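Long-range contacts in synaptic vesicle glycoprotein 2C (Homo sapiens, PDB 5JLV), which is a synaptic vesicle membrane glycoprotein whose luminal domain probably serves as a neuronal receptor for botulinum neurotoxin A: residues R25-N30 with G44-N49; N34-N39 with K56-T61; Q40-M45 with V60-S65; V66-T71 with T86-V91; N79-N84 with K101-E106. One frame throughout, in Å; residues are numbered along the deposited sequence.

Followed from the N terminus, the chain winds as a quadrilateral beta-helix, and each contact closes one turn of some twenty residues. Interaction 1 brings strand 27-29 against the start of strand 46-53. Interaction 2 opens before that turn is complete and crosses it, pairing 37-38 with 56-58. The first segment of interaction 3 ends on G44 and M45, where the second of interaction 1 begins; its second starts on V60 and T61, the end of interaction 2. Interactions 4 and 5, further down, cross each other as 1 and 2 do. Interactions 1 and 4 build one side wall, 3 and 5 the four-stranded sheet 40-43, 60-63, 81-83, 102-103; interaction 2 belongs to a third, three-stranded wall.

Interaction 1 of 5, residues R25-N30 with G44-N49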
# COMPACT_ATOMS: atom_id res chain seq x y z
N ARG C 25 33.39 12.67 15.28
CA ARG C 25 33.35 13.12 16.67
C ARG C 25 32.21 12.43 17.43
O ARG C 25 32.43 11.88 18.51
CB ARG C 25 33.18 14.64 16.73
CG ARG C 25 33.43 15.25 18.10
CD ARG C 25 33.01 16.71 18.14
NE ARG C 25 31.56 16.85 18.12
CZ ARG C 25 30.80 17.02 19.21
NH1 ARG C 25 31.36 17.09 20.41
NH2 ARG C 25 29.49 17.13 19.08
N ASP C 26 31.02 12.44 16.83
CA ASP C 26 29.81 11.97 17.51
C ASP C 26 29.30 10.58 17.11
O ASP C 26 28.23 10.18 17.56
CB ASP C 26 28.68 13.01 17.37
CG ASP C 26 28.64 14.00 18.53
OD1 ASP C 26 29.53 13.93 19.41
OD2 ASP C 26 27.71 14.84 18.57
N LYS C 27 30.05 9.84 16.30
CA LYS C 27 29.51 8.55 15.83
C LYS C 27 30.44 7.36 15.60
O LYS C 27 31.63 7.50 15.31
CB LYS C 27 28.58 8.73 14.62
CG LYS C 27 29.25 9.02 13.30
CD LYS C 27 28.21 9.15 12.20
CE LYS C 27 27.25 10.30 12.49
NZ LYS C 27 26.25 10.49 11.41
N TYR C 28 29.83 6.18 15.76
CA TYR C 28 30.41 4.90 15.34
C TYR C 28 29.61 4.38 14.14
O TYR C 28 28.40 4.61 14.04
CB TYR C 28 30.33 3.88 16.47
CG TYR C 28 31.21 4.18 17.67
CD1 TYR C 28 32.49 3.64 17.77
CD2 TYR C 28 30.74 4.96 18.72
CE1 TYR C 28 33.28 3.89 18.88
CE2 TYR C 28 31.53 5.22 19.84
CZ TYR C 28 32.80 4.68 19.91
OH TYR C 28 33.59 4.93 21.00
N ALA C 29 30.29 3.68 13.24
CA ALA C 29 29.66 3.18 12.01
C ALA C 29 30.20 1.81 11.59
O ALA C 29 31.37 1.48 11.84
CB ALA C 29 29.81 4.20 10.88
N ASN C 30 29.34 1.02 10.95
CA ASN C 30 29.74 -0.22 10.28
C ASN C 30 30.54 -1.16 11.20
O ASN C 30 31.64 -1.60 10.85
CB ASN C 30 30.54 0.10 9.00
CG ASN C 30 30.51 -1.03 7.99
OD1 ASN C 30 30.17 -2.17 8.31
ND2 ASN C 30 30.89 -0.73 6.75
N GLY C 44 25.39 10.38 24.40
CA GLY C 44 25.55 11.37 23.33
C GLY C 44 26.14 10.87 22.02
O GLY C 44 26.62 11.66 21.20
N MET C 45 26.11 9.56 21.81
CA MET C 45 26.72 8.96 20.63
C MET C 45 25.69 8.61 19.56
O MET C 45 24.55 8.25 19.88
CB MET C 45 27.46 7.68 21.03
CG MET C 45 28.57 7.87 22.05
SD MET C 45 29.81 9.03 21.47
CE MET C 45 30.35 8.24 19.95
N GLU C 46 26.10 8.70 18.30
CA GLU C 46 25.34 8.09 17.22
C GLU C 46 25.98 6.77 16.78
O GLU C 46 27.20 6.62 16.81
CB GLU C 46 25.18 9.05 16.02
CG GLU C 46 24.29 8.47 14.92
CD GLU C 46 23.91 9.48 13.85
OE1 GLU C 46 23.94 10.70 14.12
OE2 GLU C 46 23.57 9.04 12.73
N TYR C 47 25.13 5.81 16.41
CA TYR C 47 25.57 4.52 15.91
C TYR C 47 24.86 4.25 14.58
O TYR C 47 23.64 4.08 14.55
CB TYR C 47 25.26 3.41 16.94
CG TYR C 47 25.79 3.70 18.34
CD1 TYR C 47 27.10 3.37 18.70
CD2 TYR C 47 24.99 4.34 19.30
CE1 TYR C 47 27.60 3.64 19.97
CE2 TYR C 47 25.48 4.61 20.57
CZ TYR C 47 26.78 4.26 20.90
OH TYR C 47 27.27 4.55 22.15
N ASP C 48 25.64 4.26 13.49
CA ASP C 48 25.14 4.04 12.12
C ASP C 48 25.51 2.63 11.70
O ASP C 48 26.69 2.24 11.83
CB ASP C 48 25.79 5.01 11.12
CG ASP C 48 25.17 6.40 11.15
OD1 ASP C 48 24.31 6.67 12.02
OD2 ASP C 48 25.55 7.23 10.29
N ASN C 49 24.54 1.87 11.21
CA ASN C 49 24.78 0.52 10.69
C ASN C 49 25.52 -0.37 11.69
O ASN C 49 26.45 -1.10 11.34
CB ASN C 49 25.52 0.60 9.35
CG ASN C 49 24.79 1.48 8.35
OD1 ASN C 49 23.81 1.06 7.74
ND2 ASN C 49 25.23 2.73 8.22
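K27 lies beside E46, both side chains pointing the same way, and its atoms can be followed outward one by one. CB sits over the neighbouring backbone, 3.3 Å from E46 O. CG takes the crowded position between the backbone N and the carbonyl carbon (chi1 76°). CD then comes to 3.8 Å from D48 OD2, and CE packs on the E46 carboxylate carbon CD. NZ ends between two acids: it is 3.3 Å from E46 OE2, a salt bridge whose hydrogen bond is weak. Its second salt bridge, to D48 OD2, is 3.5 Å long. E46 OE2 is also salt-bridged to K68 in the next turn, so this acid lies between two lysines. The strands beneath run parallel, as successive turns of a beta-helix do: Y28 N bonds to E46 O and Y28 O accepts from D48 N, with E46 N to D26 O and N30 N to D48 O at the two ends. On the other face, Y28 lies alongside Y47 with ring planes 9° apart, yet slid so far that they barely overlap, their centroids 5.8 Å apart. M45, bent at chi2 and chi3, brings its methyl CE to the same ring, a tight 3.2 Å from Y28 CE2; Y47 carries the stacking on to F67.

Interaction 2 of 5, residues N34-N39 with K56-T61; sequences NFTMEN and KFKSVT
M37 sends CG anti to its backbone N (chi1 -158°), while F57 carries CG beside its own N (chi1 -62°), and the two side chains lie next to each other, pointing the same way into the beta-helix. Here two consecutive turns stack as parallel strands 37-38 and 56-58. The M37 sulfur meets the rim of the aromatic ring in a Met-aromatic contact: SD is 3.9 Å from F57 CE1 and 76° off the ring normal, so it sits at the edge, and CE comes back to the same CE1. V60 crosses M37 at about a right angle, with its CG2 methyl against the carbonyl, 3.4 Å from M37 O. That oxygen accepts from K58 N at 2.9 Å; M37 N gives to K56 O and N39 N to K58 O, which completes the pairing up to the corner where both chains turn, at N39 and S59.

On the outer face E38 and K58 meet through their aliphatic parts, CG of E38 lying 3.8 Å from CB of K58, while their charged ends stay apart. N39 ND2 rests on S59 CB. F57 continues the packing toward V75, T80 and F97. Further back T36 and K56 are joined by a water, 2.7 Å from T36 OG1 and only weakly bound by K56 NZ at 3.3 Å.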
# COMPACT_ATOMS: atom_id res chain seq x y z
N ASN C 34 29.46 -8.84 18.95
CA ASN C 34 28.86 -10.15 19.20
C ASN C 34 29.39 -10.79 20.48
O ASN C 34 29.47 -12.01 20.60
CB ASN C 34 29.04 -11.07 17.98
CG ASN C 34 30.50 -11.45 17.73
OD1 ASN C 34 31.41 -10.85 18.29
ND2 ASN C 34 30.71 -12.45 16.88
N PHE C 35 29.75 -9.93 21.44
CA PHE C 35 30.31 -10.35 22.72
C PHE C 35 29.59 -9.64 23.86
O PHE C 35 28.96 -8.60 23.65
CB PHE C 35 31.82 -10.05 22.78
CG PHE C 35 32.21 -8.72 22.19
CD1 PHE C 35 32.61 -8.62 20.84
CD2 PHE C 35 32.19 -7.56 22.96
CE1 PHE C 35 32.96 -7.40 20.29
CE2 PHE C 35 32.55 -6.33 22.41
CZ PHE C 35 32.94 -6.26 21.07
N THR C 36 29.70 -10.20 25.07
CA THR C 36 29.07 -9.61 26.25
C THR C 36 29.46 -8.13 26.40
O THR C 36 30.62 -7.76 26.24
CB THR C 36 29.44 -10.39 27.54
OG1 THR C 36 28.97 -11.74 27.43
CG2 THR C 36 28.81 -9.74 28.78
N MET C 37 28.46 -7.29 26.65
CA MET C 37 28.68 -5.89 27.03
C MET C 37 28.18 -5.71 28.47
O MET C 37 27.03 -6.02 28.78
CB MET C 37 27.96 -4.94 26.07
CG MET C 37 28.53 -3.53 26.03
SD MET C 37 27.72 -2.45 24.81
CE MET C 37 28.01 -3.39 23.30
N GLU C 38 29.05 -5.21 29.34
CA GLU C 38 28.80 -5.26 30.77
C GLU C 38 29.31 -4.01 31.50
O GLU C 38 30.42 -3.54 31.26
CB GLU C 38 29.45 -6.52 31.35
CG GLU C 38 28.93 -6.94 32.72
CD GLU C 38 29.42 -8.32 33.13
OE1 GLU C 38 30.21 -8.93 32.38
OE2 GLU C 38 29.02 -8.78 34.22
N ASN C 39 28.46 -3.49 32.40
CA ASN C 39 28.81 -2.36 33.28
C ASN C 39 29.38 -1.16 32.55
O ASN C 39 30.52 -0.76 32.79
CB ASN C 39 29.75 -2.82 34.41
CG ASN C 39 29.13 -3.87 35.30
OD1 ASN C 39 29.50 -5.04 35.23
ND2 ASN C 39 28.17 -3.47 36.13
N LYS C 56 24.97 -10.22 24.89
CA LYS C 56 24.35 -10.10 26.21
C LYS C 56 24.71 -8.75 26.83
O LYS C 56 25.88 -8.47 27.09
CB LYS C 56 24.76 -11.26 27.12
CG LYS C 56 24.30 -12.63 26.64
CD LYS C 56 24.53 -13.72 27.67
CE LYS C 56 25.96 -14.21 27.65
NZ LYS C 56 26.12 -15.45 28.45
N PHE C 57 23.70 -7.91 27.04
CA PHE C 57 23.86 -6.65 27.76
C PHE C 57 23.60 -6.86 29.25
O PHE C 57 22.59 -7.45 29.63
CB PHE C 57 22.89 -5.59 27.23
CG PHE C 57 23.10 -5.23 25.79
CD1 PHE C 57 24.05 -4.29 25.43
CD2 PHE C 57 22.31 -5.82 24.79
CE1 PHE C 57 24.23 -3.94 24.09
CE2 PHE C 57 22.50 -5.49 23.46
CZ PHE C 57 23.45 -4.54 23.11
N LYS C 58 24.52 -6.39 30.08
CA LYS C 58 24.38 -6.55 31.53
C LYS C 58 24.73 -5.24 32.20
O LYS C 58 25.90 -4.81 32.17
CB LYS C 58 25.28 -7.68 32.04
CG LYS C 58 25.08 -9.04 31.38
CD LYS C 58 26.12 -10.06 31.85
CE LYS C 58 25.97 -11.36 31.07
NZ LYS C 58 26.73 -12.49 31.67
N SER C 59 23.74 -4.59 32.81
CA SER C 59 23.92 -3.28 33.44
C SER C 59 24.59 -2.31 32.47
O SER C 59 25.66 -1.77 32.72
CB SER C 59 24.75 -3.40 34.74
OG SER C 59 24.30 -4.49 35.53
N VAL C 60 23.94 -2.12 31.32
CA VAL C 60 24.41 -1.20 30.31
C VAL C 60 23.34 -0.15 30.14
O VAL C 60 22.16 -0.49 30.00
CB VAL C 60 24.66 -1.93 28.96
CG1 VAL C 60 24.89 -0.92 27.83
CG2 VAL C 60 25.83 -2.89 29.06
N THR C 61 23.73 1.12 30.19
CA THR C 61 22.84 2.20 29.83
C THR C 61 23.37 2.98 28.62
O THR C 61 24.54 3.38 28.60
CB THR C 61 22.58 3.16 31.00
OG1 THR C 61 21.91 2.44 32.04
CG2 THR C 61 21.70 4.32 30.57
O HOH W 1 29.17 -14.16 28.69

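Interaction 3 of 5, residues Q40-M45 with V60-S65; sequences QIHTGM and VTFKDS
H42 lies alongside F62, the imidazole carbon CD2 3.8 Å from F62 CE2. The two rings are inclined by 30° and slid apart, so they barely overlap. On the opposite face T43 runs beside K63, which bends at chi3 and lays its CE methylene 3.5 Å from T43 OG1; T43 CG2 touches K63 O and the D64 carboxylate.

What sets these groups is the next shell. The imidazole rotation is held by Q40, whose OE1 accepts from H42 NE2 at 2.8 Å on a lone pair lying in the amide plane, the oxygen itself 15° out of the ring plane. Parallel backbone bonds fix the register: T61 N to Q40 O, H42 N to T61 O, K63 N to H42 O and G44 N to K63 O. K63 O is gripped twice, since S65 OG also donates to it at 3.1 Å from above the carbonyl plane. G44 and D64 both turn with positive phi at the corner, and D64 OD1 receives N84 ND2, the glycan-bearing amide of the following turn.

This is one wall of the quadrilateral beta-helix of the pentapeptide-repeat type. Strand 40-43 forms its outer edge in this chain, strand 60-63 is followed by 81-83, and F62 meets F82 of the following turn with nearly parallel planes and is edge-to-face with F67.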
# COMPACT_ATOMS: atom_id res chain seq x y z
N GLN C 40 28.58 -0.58 31.66
CA GLN C 40 29.00 0.55 30.84
C GLN C 40 27.89 1.56 30.71
O GLN C 40 26.71 1.20 30.66
CB GLN C 40 29.40 0.09 29.43
CG GLN C 40 30.63 -0.81 29.36
CD GLN C 40 30.79 -1.43 27.99
OE1 GLN C 40 30.25 -0.93 27.00
NE2 GLN C 40 31.53 -2.53 27.92
N ILE C 41 28.27 2.83 30.63
CA ILE C 41 27.33 3.90 30.30
C ILE C 41 27.83 4.68 29.08
O ILE C 41 28.97 5.14 29.07
CB ILE C 41 27.10 4.86 31.48
CG1 ILE C 41 26.55 4.10 32.70
CG2 ILE C 41 26.16 6.00 31.08
CD1 ILE C 41 26.73 4.81 34.02
N HIS C 42 26.99 4.81 28.07
CA HIS C 42 27.35 5.52 26.83
C HIS C 42 26.40 6.68 26.63
O HIS C 42 25.18 6.49 26.64
CB HIS C 42 27.26 4.57 25.63
CG HIS C 42 28.12 3.35 25.76
ND1 HIS C 42 29.49 3.38 25.61
CD2 HIS C 42 27.79 2.06 26.00
CE1 HIS C 42 29.97 2.16 25.77
NE2 HIS C 42 28.96 1.34 26.00
N THR C 43 26.94 7.88 26.45
CA THR C 43 26.11 9.08 26.33
C THR C 43 26.43 9.87 25.06
O THR C 43 27.59 10.01 24.69
CB THR C 43 26.27 9.99 27.57
OG1 THR C 43 25.97 9.23 28.74
CG2 THR C 43 25.33 11.20 27.49
N GLY C 44 25.39 10.38 24.40
CA GLY C 44 25.55 11.37 23.33
C GLY C 44 26.14 10.87 22.02
O GLY C 44 26.62 11.66 21.20
N MET C 45 26.11 9.56 21.81
CA MET C 45 26.72 8.96 20.63
C MET C 45 25.69 8.61 19.56
O MET C 45 24.55 8.25 19.88
CB MET C 45 27.46 7.68 21.03
CG MET C 45 28.57 7.87 22.05
SD MET C 45 29.81 9.03 21.47
CE MET C 45 30.35 8.24 19.95
N VAL C 60 23.94 -2.12 31.32
CA VAL C 60 24.41 -1.20 30.31
C VAL C 60 23.34 -0.15 30.14
O VAL C 60 22.16 -0.49 30.00
CB VAL C 60 24.66 -1.93 28.96
CG1 VAL C 60 24.89 -0.92 27.83
CG2 VAL C 60 25.83 -2.89 29.06
N THR C 61 23.73 1.12 30.19
CA THR C 61 22.84 2.20 29.83
C THR C 61 23.37 2.98 28.62
O THR C 61 24.54 3.38 28.60
CB THR C 61 22.58 3.16 31.00
OG1 THR C 61 21.91 2.44 32.04
CG2 THR C 61 21.70 4.32 30.57
N PHE C 62 22.51 3.16 27.62
CA PHE C 62 22.72 4.14 26.57
C PHE C 62 21.84 5.34 26.89
O PHE C 62 20.66 5.19 27.20
CB PHE C 62 22.29 3.56 25.21
CG PHE C 62 23.18 2.46 24.71
CD1 PHE C 62 22.92 1.13 25.02
CD2 PHE C 62 24.27 2.75 23.89
CE1 PHE C 62 23.73 0.12 24.55
CE2 PHE C 62 25.09 1.74 23.41
CZ PHE C 62 24.82 0.41 23.75
N LYS C 63 22.41 6.53 26.81
CA LYS C 63 21.65 7.74 27.11
C LYS C 63 21.91 8.82 26.06
O LYS C 63 23.06 9.00 25.62
CB LYS C 63 21.99 8.22 28.53
CG LYS C 63 21.47 9.60 28.90
CD LYS C 63 21.79 9.92 30.37
CE LYS C 63 23.12 9.33 30.81
NZ LYS C 63 23.70 10.01 32.00
N ASP C 64 20.85 9.50 25.63
CA ASP C 64 20.92 10.59 24.63
C ASP C 64 21.62 10.14 23.35
O ASP C 64 22.44 10.86 22.80
CB ASP C 64 21.64 11.84 25.20
CG ASP C 64 21.01 12.35 26.48
OD1 ASP C 64 19.78 12.23 26.65
OD2 ASP C 64 21.75 12.89 27.32
N SER C 65 21.30 8.94 22.89
CA SER C 65 22.00 8.35 21.77
C SER C 65 21.08 8.15 20.60
O SER C 65 19.85 8.08 20.76
CB SER C 65 22.64 7.02 22.19
OG SER C 65 23.71 7.25 23.09

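Interaction 4 of 5, residues V66-T71 with T86-V91; sequences VFKSCT and TFIDTV
V66-T71 and T86-V91 run parallel, strand axes 7° apart, F67 N giving its hydrogen to T86 O and I88 N to F67 O, each at 2.8 Å. They are equivalent sides of successive turns in the quadrilateral beta-helix, and the pairing resumes past the corner with V91 N on C70 O. F67 and F87 carry the inner face. Both hold CG anti to the carbonyl carbon (chi1 near -60°), and the rings lie side by side, planes 12° apart but slid so that overlap is slight; F67 CD1 comes to 3.3 Å from F87 CE2. Y47 and F107 extend this column, one in the turn before and one in the turn after. Outside, I88 CD1 meets V66 CG1 at 4.0 Å and the end of K68, held by E46.

At the corner, C70 O and D89 O each accept a hydrogen bond from a basic side chain of the other protein chain, consistent with toxin recognition through backbone carbonyls, and an attached glycan packs by I88 and D89. T90 OG1 seals the turn: it gives its hydrogen to I88 O at 2.9 Å, from above the carbonyl plane, and accepts from C70 N at 3.2 Å.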
# COMPACT_ATOMS: atom_id res chain seq x y z
N VAL C 66 21.66 8.09 19.41
CA VAL C 66 20.92 7.86 18.18
C VAL C 66 21.40 6.55 17.54
O VAL C 66 22.59 6.30 17.41
CB VAL C 66 21.07 9.04 17.19
CG1 VAL C 66 20.38 8.74 15.86
CG2 VAL C 66 20.50 10.32 17.80
N PHE C 67 20.45 5.69 17.18
CA PHE C 67 20.76 4.46 16.46
C PHE C 67 20.11 4.53 15.08
O PHE C 67 18.88 4.52 14.97
CB PHE C 67 20.26 3.22 17.22
CG PHE C 67 20.89 3.04 18.58
CD1 PHE C 67 20.42 3.75 19.69
CD2 PHE C 67 21.93 2.13 18.76
CE1 PHE C 67 21.00 3.58 20.94
CE2 PHE C 67 22.53 1.96 20.01
CZ PHE C 67 22.05 2.69 21.10
N LYS C 68 20.94 4.63 14.04
CA LYS C 68 20.46 4.66 12.65
C LYS C 68 20.82 3.38 11.87
O LYS C 68 21.98 3.01 11.77
CB LYS C 68 21.02 5.89 11.90
CG LYS C 68 20.25 6.22 10.62
CD LYS C 68 20.90 7.34 9.81
CE LYS C 68 20.36 8.72 10.19
NZ LYS C 68 20.74 9.12 11.58
N SER C 69 19.79 2.73 11.30
CA SER C 69 19.97 1.52 10.48
C SER C 69 20.76 0.45 11.21
O SER C 69 21.60 -0.22 10.62
CB SER C 69 20.66 1.84 9.14
OG SER C 69 19.95 2.83 8.46
N CYS C 70 20.50 0.32 12.51
CA CYS C 70 21.15 -0.71 13.30
C CYS C 70 20.33 -1.98 13.26
O CYS C 70 19.16 -1.95 12.86
CB CYS C 70 21.40 -0.22 14.72
SG CYS C 70 22.66 1.08 14.80
N THR C 71 20.97 -3.09 13.61
CA THR C 71 20.31 -4.38 13.78
C THR C 71 20.67 -4.92 15.15
O THR C 71 21.85 -5.05 15.49
CB THR C 71 20.77 -5.39 12.70
OG1 THR C 71 20.46 -4.89 11.40
CG2 THR C 71 20.09 -6.75 12.89
N THR C 86 16.98 7.84 20.34
CA THR C 86 16.21 7.79 19.12
C THR C 86 16.67 6.62 18.24
O THR C 86 17.87 6.44 18.00
CB THR C 86 16.30 9.11 18.35
OG1 THR C 86 15.93 10.18 19.22
CG2 THR C 86 15.37 9.10 17.13
N PHE C 87 15.71 5.81 17.80
CA PHE C 87 16.00 4.70 16.91
C PHE C 87 15.35 4.96 15.56
O PHE C 87 14.13 5.22 15.49
CB PHE C 87 15.48 3.40 17.49
CG PHE C 87 16.02 3.08 18.85
CD1 PHE C 87 15.39 3.55 19.99
CD2 PHE C 87 17.16 2.29 18.98
CE1 PHE C 87 15.89 3.25 21.25
CE2 PHE C 87 17.67 1.98 20.23
CZ PHE C 87 17.03 2.46 21.37
N ILE C 88 16.16 4.89 14.51
CA ILE C 88 15.74 5.20 13.14
C ILE C 88 16.06 4.01 12.23
O ILE C 88 17.18 3.53 12.22
CB ILE C 88 16.47 6.45 12.60
CG1 ILE C 88 16.08 7.70 13.42
CG2 ILE C 88 16.16 6.67 11.11
CD1 ILE C 88 17.15 8.77 13.44
N ASP C 89 15.07 3.57 11.44
CA ASP C 89 15.26 2.48 10.46
C ASP C 89 16.00 1.27 11.07
O ASP C 89 16.88 0.67 10.43
CB ASP C 89 16.03 2.98 9.22
CG ASP C 89 15.32 4.12 8.47
OD1 ASP C 89 14.16 4.47 8.78
OD2 ASP C 89 15.95 4.65 7.54
N THR C 90 15.68 0.94 12.31
CA THR C 90 16.44 -0.05 13.06
C THR C 90 15.58 -1.30 13.23
O THR C 90 14.35 -1.22 13.32
CB THR C 90 16.93 0.53 14.41
OG1 THR C 90 17.98 1.47 14.16
CG2 THR C 90 17.45 -0.56 15.38
N VAL C 91 16.23 -2.46 13.21
CA VAL C 91 15.55 -3.74 13.29
C VAL C 91 15.88 -4.42 14.61
O VAL C 91 17.06 -4.51 15.00
CB VAL C 91 15.93 -4.65 12.11
CG1 VAL C 91 15.31 -6.04 12.26
CG2 VAL C 91 15.53 -3.99 10.80

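Interaction 5 of 5, residues N79-N84 with K101-E106. With NAG (2-acetamido-2-deoxy-beta-D-glucopyranose), chain M.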
# COMPACT_ATOMS: atom_id res chain seq x y z
N ASN C 79 19.18 -5.47 33.45
CA ASN C 79 19.46 -4.15 34.01
C ASN C 79 20.00 -3.22 32.91
O ASN C 79 20.97 -2.47 33.11
CB ASN C 79 20.42 -4.25 35.22
CG ASN C 79 20.57 -2.94 35.97
OD1 ASN C 79 19.61 -2.17 36.12
ND2 ASN C 79 21.79 -2.67 36.45
N THR C 80 19.36 -3.29 31.75
CA THR C 80 19.78 -2.55 30.58
C THR C 80 18.71 -1.54 30.17
O THR C 80 17.53 -1.88 30.06
CB THR C 80 20.14 -3.49 29.43
OG1 THR C 80 21.28 -4.29 29.81
CG2 THR C 80 20.48 -2.72 28.18
N TYR C 81 19.13 -0.30 29.95
CA TYR C 81 18.19 0.76 29.59
C TYR C 81 18.71 1.64 28.46
O TYR C 81 19.90 1.98 28.39
CB TYR C 81 17.94 1.66 30.77
CG TYR C 81 17.15 1.06 31.91
CD1 TYR C 81 15.75 1.05 31.88
CD2 TYR C 81 17.79 0.59 33.05
CE1 TYR C 81 15.02 0.55 32.95
CE2 TYR C 81 17.07 0.08 34.12
CZ TYR C 81 15.68 0.07 34.06
OH TYR C 81 14.95 -0.42 35.12
N PHE C 82 17.78 2.04 27.59
CA PHE C 82 18.00 3.09 26.62
C PHE C 82 17.18 4.30 27.06
O PHE C 82 15.95 4.25 27.03
CB PHE C 82 17.53 2.62 25.25
CG PHE C 82 18.24 1.41 24.75
CD1 PHE C 82 17.79 0.13 25.07
CD2 PHE C 82 19.35 1.53 23.92
CE1 PHE C 82 18.45 -1.00 24.61
CE2 PHE C 82 20.02 0.40 23.44
CZ PHE C 82 19.57 -0.86 23.80
N LYS C 83 17.86 5.36 27.50
CA LYS C 83 17.22 6.56 28.04
C LYS C 83 17.36 7.74 27.08
O LYS C 83 18.48 8.15 26.74
CB LYS C 83 17.82 6.92 29.40
CG LYS C 83 17.71 5.83 30.45
CD LYS C 83 18.34 6.23 31.78
CE LYS C 83 18.51 5.02 32.71
NZ LYS C 83 19.00 5.38 34.07
N ASN C 84 16.22 8.30 26.64
CA ASN C 84 16.21 9.44 25.72
C ASN C 84 16.98 9.12 24.43
O ASN C 84 17.74 9.94 23.91
CB ASN C 84 16.77 10.70 26.41
CG ASN C 84 16.43 11.98 25.67
OD1 ASN C 84 15.40 12.08 25.00
ND2 ASN C 84 17.30 12.97 25.80
N LYS C 101 12.60 -1.59 28.69
CA LYS C 101 14.02 -1.34 28.35
C LYS C 101 14.27 0.11 27.90
O LYS C 101 15.41 0.57 27.83
CB LYS C 101 14.48 -2.27 27.24
CG LYS C 101 14.24 -3.75 27.52
CD LYS C 101 15.31 -4.33 28.41
CE LYS C 101 14.91 -5.72 28.84
NZ LYS C 101 16.00 -6.41 29.57
N PHE C 102 13.19 0.81 27.60
CA PHE C 102 13.27 2.14 27.01
C PHE C 102 12.63 3.17 27.94
O PHE C 102 11.54 2.95 28.48
CB PHE C 102 12.58 2.15 25.64
CG PHE C 102 13.06 1.06 24.72
CD1 PHE C 102 12.38 -0.14 24.62
CD2 PHE C 102 14.22 1.24 23.97
CE1 PHE C 102 12.83 -1.16 23.78
CE2 PHE C 102 14.68 0.23 23.13
CZ PHE C 102 13.99 -0.97 23.03
N ILE C 103 13.33 4.28 28.17
CA ILE C 103 12.77 5.37 28.95
C ILE C 103 12.83 6.60 28.09
O ILE C 103 13.91 7.00 27.66
CB ILE C 103 13.56 5.63 30.25
CG1 ILE C 103 13.63 4.36 31.11
CG2 ILE C 103 12.96 6.81 31.01
CD1 ILE C 103 14.53 4.50 32.33
N ASP C 104 11.67 7.19 27.82
CA ASP C 104 11.56 8.43 27.03
C ASP C 104 12.30 8.30 25.69
O ASP C 104 13.02 9.22 25.27
CB ASP C 104 12.09 9.64 27.82
CG ASP C 104 11.24 9.94 29.06
OD1 ASP C 104 10.00 9.86 28.97
OD2 ASP C 104 11.83 10.26 30.11
N SER C 105 12.13 7.17 25.03
CA SER C 105 12.79 6.92 23.77
C SER C 105 11.84 7.01 22.59
O SER C 105 10.63 6.91 22.74
CB SER C 105 13.52 5.58 23.78
OG SER C 105 14.73 5.70 24.50
N GLU C 106 12.41 7.18 21.41
CA GLU C 106 11.67 7.49 20.23
C GLU C 106 12.04 6.49 19.13
O GLU C 106 13.23 6.19 18.92
CB GLU C 106 12.02 8.93 19.82
CG GLU C 106 11.56 9.33 18.45
CD GLU C 106 10.15 9.88 18.44
OE1 GLU C 106 9.71 10.44 19.47
OE2 GLU C 106 9.49 9.75 17.39
C1 NAG M . 17.25 14.29 25.26
C2 NAG M . 17.02 15.31 26.37
C3 NAG M . 16.78 16.70 25.80
C4 NAG M . 17.86 17.06 24.78
C5 NAG M . 18.05 15.94 23.76
C6 NAG M . 19.18 16.27 22.79
C7 NAG M . 16.02 14.58 28.46
C8 NAG M . 14.74 14.36 29.21
N2 NAG M . 15.88 14.90 27.18
O3 NAG M . 16.79 17.66 26.86
O4 NAG M . 17.49 18.26 24.10
O5 NAG M . 18.34 14.72 24.45
O6 NAG M . 19.78 15.05 22.33
O7 NAG M . 17.11 14.47 28.98
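One wall of the beta-helix ends here, with strand 81-83 paired in parallel to 102-103 and F82 set beside F102. The rings point the same way, F82 CD1 3.7 Å from F102 CE2, with planes 23° apart and slid so that they barely overlap. K101 O receives F82 N at 2.8 Å and lies near the edge of the F82 ring, while K101 CB sits over one face of the F102 ring toward the rim. The bent K101 chain then runs past T80 O to S77.

F82 O takes two donors from opposite faces of its plane: I103 N at 2.9 Å and S105 OG at 3.2 Å, the hydroxyl coming from above the carbonyl plane. S105 OG is also bonded to C85 N, so S105 joins its corner to both F82 and C85 of the preceding turn. On the outer face I103 CD1 fits between Y81 and K83, 3.7 Å from Y81 CD1 and 3.9 Å from K83 CG.

N84 N closes the pairing on I103 O. The N84 side chain, held by D64, starts with CG anti to the backbone N (chi1 -164°) and carries the sugar: N84 ND2 is covalently bonded to NAG C1 at 1.4 Å. Phenylalanines stacked turn upon turn inside, with residues of positive phi, here N84 and D104, at the corners, are characteristic of the right-handed quadrilateral beta-helix of pentapeptide-repeat proteins.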